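Local coordinates for peptidoglycan glycosyltransferase (Atopobium parvulum, PDB 4OVD), which is a penicillin-binding protein that combines a dimerisation domain with a domain of the penicillin-binding transpeptidase family, at residues S288-P293 with G413-F418; T493-V498 with S508-S513. All blocks are in the same frame, centred on the assembly; numbering follows the deposited sequence.

Interaction 1: S288-P293 with G413-F418; sequences SSIYEP and GLAIPF
Tyr291 and Phe418 each hold CG beside the backbone N, anti to the carbonyl carbon (chi1 -63° and -79°). This sets their rings against each other in the penicillin-binding transpeptidase domain. Two loops meet here through a single antiparallel beta bridge, Tyr291 with Ile416. The ring planes are nearly parallel, at 27°, but slid apart, so there is little overlap. The closest ring atoms are Tyr291 CD2 and Phe418 CE2, at 3.4 Å.

The bridge is a hydrogen-bonded pair. Tyr291 N donates to Ile416 O at 3.0 Å, and Ile416 N donates to Tyr291 O at 2.8 Å. Ser289 O sits 3.1 Å from Pro417 CA, a CA-H...O contact. It also accepts from a water, which in turn accepts from Phe418 N and lies in plane at the edge of the Tyr291 ring.

Apolar side chains close the sides. Ile290 touches Ala415 through CD1 and Pro417 CD through CG2. The Pro293 ring crosses Leu414 at about a right angle, with its CD 3.6 Å from Leu414 CD1, and its CG rests on Ile416 CD1. Leu414 N and O are buried here and have no hydrogen-bond partner in the model. Leu286 of helix 285-288 also touches the Phe418 side chain.

The extended side chain of Glu292 is gripped at both oxygens. OE1 is hydrogen-bonded to the hydroxyl of Tyr504, while Gly413 N donates to Glu292 OE2 at 2.9 Å from above the carboxylate plane.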
loop_
_atom_site.group_PDB
_atom_site.type_symbol
_atom_site.label_atom_id
_atom_site.label_comp_id
_atom_site.label_asym_id
_atom_site.label_seq_id
_atom_site.Cartn_x
_atom_site.Cartn_y
_atom_site.Cartn_z
ATOM N N SER A 288 -3.391 -7.025 5.339
ATOM C CA SER A 288 -3.453 -8.388 5.758
ATOM C C SER A 288 -3.442 -9.439 4.689
ATOM O O SER A 288 -3.411 -10.568 5.034
ATOM C CB SER A 288 -4.689 -8.543 6.660
ATOM O OG SER A 288 -5.796 -8.136 5.903
ATOM N N SER A 289 -3.545 -9.141 3.405
ATOM C CA SER A 289 -3.416 -10.246 2.429
ATOM C C SER A 289 -2.055 -10.116 1.744
ATOM O O SER A 289 -1.483 -9.011 1.642
ATOM C CB SER A 289 -4.542 -10.164 1.378
ATOM O OG SER A 289 -5.766 -10.182 2.037
ATOM N N ILE A 290 -1.523 -11.233 1.280
ATOM C CA ILE A 290 -0.211 -11.263 0.632
ATOM C C ILE A 290 -0.384 -11.781 -0.774
ATOM O O ILE A 290 -1.318 -12.550 -1.073
ATOM C CB ILE A 290 0.822 -12.101 1.355
ATOM C CG1 ILE A 290 0.462 -13.576 1.365
ATOM C CG2 ILE A 290 1.010 -11.594 2.814
ATOM C CD1 ILE A 290 1.565 -14.394 2.086
ATOM N N TYR A 291 0.492 -11.267 -1.628
ATOM C CA TYR A 291 0.467 -11.537 -3.040
ATOM C C TYR A 291 1.890 -11.598 -3.520
ATOM O O TYR A 291 2.785 -11.070 -2.846
ATOM C CB TYR A 291 -0.169 -10.321 -3.763
ATOM C CG TYR A 291 -1.589 -10.090 -3.352
ATOM C CD1 TYR A 291 -2.639 -10.809 -3.935
ATOM C CD2 TYR A 291 -1.895 -9.174 -2.381
ATOM C CE1 TYR A 291 -3.938 -10.644 -3.514
ATOM C CE2 TYR A 291 -3.212 -8.987 -1.950
ATOM C CZ TYR A 291 -4.225 -9.705 -2.537
ATOM O OH TYR A 291 -5.510 -9.523 -2.071
ATOM N N GLU A 292 2.098 -12.209 -4.683
ATOM C CA GLU A 292 3.417 -12.162 -5.355
ATOM C C GLU A 292 3.317 -10.801 -6.040
ATOM O O GLU A 292 2.419 -10.586 -6.832
ATOM C CB GLU A 292 3.567 -13.301 -6.335
ATOM C CG GLU A 292 4.925 -13.369 -6.878
ATOM C CD GLU A 292 5.124 -14.563 -7.754
ATOM O OE1 GLU A 292 4.627 -14.557 -8.898
ATOM O OE2 GLU A 292 5.891 -15.423 -7.325
ATOM N N PRO A 293 4.196 -9.851 -5.656
ATOM C CA PRO A 293 4.075 -8.488 -6.106
ATOM C C PRO A 293 4.291 -8.309 -7.567
ATOM O O PRO A 293 3.624 -7.467 -8.155
ATOM C CB PRO A 293 5.118 -7.737 -5.260
ATOM C CG PRO A 293 6.103 -8.757 -4.873
ATOM C CD PRO A 293 5.308 -10.013 -4.697
ATOM N N GLY A 413 8.695 -15.112 -6.533
ATOM C CA GLY A 413 9.350 -15.887 -5.474
ATOM C C GLY A 413 9.271 -15.335 -4.051
ATOM O O GLY A 413 10.038 -15.743 -3.193
ATOM N N LEU A 414 8.394 -14.356 -3.826
ATOM C CA LEU A 414 8.096 -13.839 -2.506
ATOM C C LEU A 414 6.644 -13.427 -2.518
ATOM O O LEU A 414 6.093 -13.168 -3.551
ATOM C CB LEU A 414 8.897 -12.604 -2.124
ATOM C CG LEU A 414 9.254 -11.399 -3.004
ATOM C CD1 LEU A 414 8.655 -11.243 -4.353
ATOM C CD2 LEU A 414 9.405 -10.082 -2.249
ATOM N N ALA A 415 6.070 -13.282 -1.343
ATOM C CA ALA A 415 4.688 -12.886 -1.236
ATOM C C ALA A 415 4.624 -11.956 -0.061
ATOM O O ALA A 415 4.997 -12.324 1.118
ATOM C CB ALA A 415 3.842 -14.110 -1.004
ATOM N N ILE A 416 4.077 -10.774 -0.332
ATOM C CA ILE A 416 3.984 -9.727 0.648
ATOM C C ILE A 416 2.720 -8.927 0.469
ATOM O O ILE A 416 2.130 -8.938 -0.592
ATOM C CB ILE A 416 5.190 -8.772 0.504
ATOM C CG1 ILE A 416 5.206 -8.155 -0.887
ATOM C CG2 ILE A 416 6.462 -9.509 0.890
ATOM C CD1 ILE A 416 6.431 -7.308 -1.269
ATOM N N PRO A 417 2.311 -8.219 1.508
ATOM C CA PRO A 417 1.171 -7.360 1.369
ATOM C C PRO A 417 1.641 -6.161 0.608
ATOM O O PRO A 417 2.805 -5.748 0.785
ATOM C CB PRO A 417 0.851 -6.958 2.827
ATOM C CG PRO A 417 2.120 -7.116 3.549
ATOM C CD PRO A 417 2.844 -8.231 2.886
ATOM N N PHE A 418 0.748 -5.545 -0.156
ATOM C CA PHE A 418 1.108 -4.397 -0.952
ATOM C C PHE A 418 1.522 -3.178 -0.112
ATOM O O PHE A 418 2.276 -2.337 -0.584
ATOM C CB PHE A 418 0.073 -4.051 -1.990
ATOM C CG PHE A 418 0.143 -4.933 -3.226
ATOM C CD1 PHE A 418 1.165 -4.794 -4.137
ATOM C CD2 PHE A 418 -0.822 -5.879 -3.455
ATOM C CE1 PHE A 418 1.259 -5.621 -5.253
ATOM C CE2 PHE A 418 -0.701 -6.748 -4.521
ATOM C CZ PHE A 418 0.310 -6.618 -5.428
HETATM O O HOH W 1 -1.839 -6.758 -0.040
#

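Interaction 2: T493-V498 with S508-S513; sequences TGQQVV and SGFVAS
Thr493 meets Phe510 through its methyl group: Thr493 CG2 is 3.9 Å from Phe510 CD1, and the two side chains run side by side. In the backbone register Thr493 is paired with Ala512, as a non-hydrogen-bonded antiparallel pair. The family's KTG motif ends just before it, at Gly492. Thr493 N is hydrogen-bonded to Ser295 OG, and a calcium ion lies about 4 Å from the Thr493 side chain.

Gly494 forms the hydrogen-bonded pair with Val511. Gly494 N donates to Val511 O at 2.8 Å. The return bond runs from Val511 N to Gly494 O at 2.9 Å.

Gln495 faces Phe510 as another non-hydrogen-bonded pair. Its chain bends at chi2 (-86°), which lays the side chain alongside the Phe510 ring.

Gln496 N donates to Gly509 O at 2.9 Å, and Gln496 CG packs 3.5 Å from the same Gly509 O. Ser508 turns OG away from its own backbone N (chi1 174°) to donate to Gln496 O. The modelled length of that bond is very short, so its exact value is doubtful.

Thr493, Gln495, Phe510 and Ala512 share one face of the sheet. Val511 points to the other, against Tyr291 and Phe418, the latter leading into helix 418-429. Strand 487-495 is outermost in the five-stranded antiparallel sheet; strand 510-518 lies between it and strand 525-532.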
loop_
_atom_site.group_PDB
_atom_site.type_symbol
_atom_site.label_atom_id
_atom_site.label_comp_id
_atom_site.label_asym_id
_atom_site.label_seq_id
_atom_site.Cartn_x
_atom_site.Cartn_y
_atom_site.Cartn_z
ATOM N N THR A 493 2.005 -6.510 -12.719
ATOM C CA THR A 493 1.248 -7.671 -12.889
ATOM C C THR A 493 1.798 -8.595 -11.804
ATOM O O THR A 493 2.966 -8.947 -11.869
ATOM C CB THR A 493 1.510 -8.349 -14.240
ATOM O OG1 THR A 493 1.123 -7.460 -15.270
ATOM C CG2 THR A 493 0.682 -9.628 -14.316
ATOM N N GLY A 494 0.973 -8.921 -10.813
ATOM C CA GLY A 494 1.318 -9.795 -9.732
ATOM C C GLY A 494 0.422 -11.048 -9.697
ATOM O O GLY A 494 -0.291 -11.330 -10.642
ATOM N N GLN A 495 0.534 -11.867 -8.660
ATOM C CA GLN A 495 -0.287 -13.049 -8.624
ATOM C C GLN A 495 -0.860 -13.365 -7.271
ATOM O O GLN A 495 -0.293 -13.058 -6.214
ATOM C CB GLN A 495 0.547 -14.258 -8.974
ATOM C CG GLN A 495 1.236 -14.306 -10.306
ATOM C CD GLN A 495 0.373 -14.832 -11.404
ATOM O OE1 GLN A 495 -0.626 -15.556 -11.193
ATOM N NE2 GLN A 495 0.739 -14.471 -12.597
ATOM N N GLN A 496 -1.994 -14.027 -7.307
ATOM C CA GLN A 496 -2.592 -14.546 -6.115
ATOM C C GLN A 496 -1.759 -15.756 -5.630
ATOM O O GLN A 496 -1.118 -16.477 -6.391
ATOM C CB GLN A 496 -4.022 -14.983 -6.378
ATOM C CG GLN A 496 -4.843 -13.742 -6.625
ATOM C CD GLN A 496 -6.275 -13.946 -6.304
ATOM O OE1 GLN A 496 -6.903 -14.926 -6.757
ATOM N NE2 GLN A 496 -6.809 -13.037 -5.485
ATOM N N VAL A 497 -1.768 -15.972 -4.347
ATOM C CA VAL A 497 -0.973 -17.082 -3.774
ATOM C C VAL A 497 -1.725 -17.806 -2.702
ATOM O O VAL A 497 -2.746 -17.320 -2.239
ATOM C CB VAL A 497 0.323 -16.525 -3.133
ATOM C CG1 VAL A 497 1.125 -15.736 -4.166
ATOM C CG2 VAL A 497 0.063 -15.682 -1.903
ATOM N N VAL A 498 -1.242 -18.990 -2.320
ATOM C CA VAL A 498 -1.797 -19.735 -1.214
ATOM C C VAL A 498 -1.342 -18.887 -0.022
ATOM O O VAL A 498 -0.117 -18.702 0.185
ATOM C CB VAL A 498 -1.195 -21.125 -1.155
ATOM C CG1 VAL A 498 -1.634 -21.846 0.101
ATOM C CG2 VAL A 498 -1.554 -21.870 -2.437
ATOM N N SER A 508 -3.637 -19.485 -10.726
ATOM C CA SER A 508 -3.586 -18.320 -9.856
ATOM C C SER A 508 -4.056 -17.115 -10.680
ATOM O O SER A 508 -3.538 -16.895 -11.777
ATOM C CB SER A 508 -2.145 -18.047 -9.417
ATOM O OG SER A 508 -2.086 -16.843 -8.694
ATOM N N GLY A 509 -4.968 -16.326 -10.128
ATOM C CA GLY A 509 -5.412 -15.109 -10.791
ATOM C C GLY A 509 -4.300 -14.053 -10.769
ATOM O O GLY A 509 -3.410 -14.077 -9.820
ATOM N N PHE A 510 -4.296 -13.197 -11.825
ATOM C CA PHE A 510 -3.354 -12.043 -11.876
ATOM C C PHE A 510 -3.851 -10.840 -11.120
ATOM O O PHE A 510 -5.049 -10.497 -11.098
ATOM C CB PHE A 510 -3.063 -11.582 -13.302
ATOM C CG PHE A 510 -2.599 -12.671 -14.202
ATOM C CD1 PHE A 510 -1.254 -12.991 -14.299
ATOM C CD2 PHE A 510 -3.521 -13.400 -14.958
ATOM C CE1 PHE A 510 -0.835 -14.018 -15.145
ATOM C CE2 PHE A 510 -3.109 -14.436 -15.793
ATOM C CZ PHE A 510 -1.759 -14.738 -15.884
ATOM N N VAL A 511 -2.900 -10.066 -10.627
ATOM C CA VAL A 511 -3.222 -8.879 -9.877
ATOM C C VAL A 511 -2.680 -7.745 -10.713
ATOM O O VAL A 511 -1.512 -7.773 -11.144
ATOM C CB VAL A 511 -2.509 -8.922 -8.520
ATOM C CG1 VAL A 511 -2.705 -7.604 -7.766
ATOM C CG2 VAL A 511 -3.025 -10.085 -7.696
ATOM N N ALA A 512 -3.525 -6.791 -11.022
ATOM C CA ALA A 512 -3.086 -5.648 -11.821
ATOM C C ALA A 512 -2.969 -4.498 -10.870
ATOM O O ALA A 512 -3.978 -4.077 -10.309
ATOM C CB ALA A 512 -4.107 -5.312 -12.904
ATOM N N SER A 513 -1.794 -3.885 -10.845
ATOM C CA SER A 513 -1.483 -2.803 -9.905
ATOM C C SER A 513 -0.856 -1.621 -10.556
ATOM O O SER A 513 -0.249 -1.744 -11.608
ATOM C CB SER A 513 -0.392 -3.294 -8.974
ATOM O OG SER A 513 -0.921 -4.361 -8.220
#

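Interaction 1 joins two loops, and interaction 2 joins the last two strands at one edge of the five-stranded sheet. Both lie in the transpeptidase-family domain, with centres about 9 Å apart. Along the chain they come in series: 288-293 and 413-418 first, then 493-498 and 508-513. They also touch directly. Glu292 O and Gln495 N are 2.9 Å apart, a probable hydrogen bond, so the loop 288-293 runs against the outer side of edge strand 487-495. Val497 packs on the backbone of Ile290 and Glu292. The loop before helix 298-307 thus lies along the edge strand, while Phe418, at the start of helix 418-429, packs on the neighbouring strand 510-518.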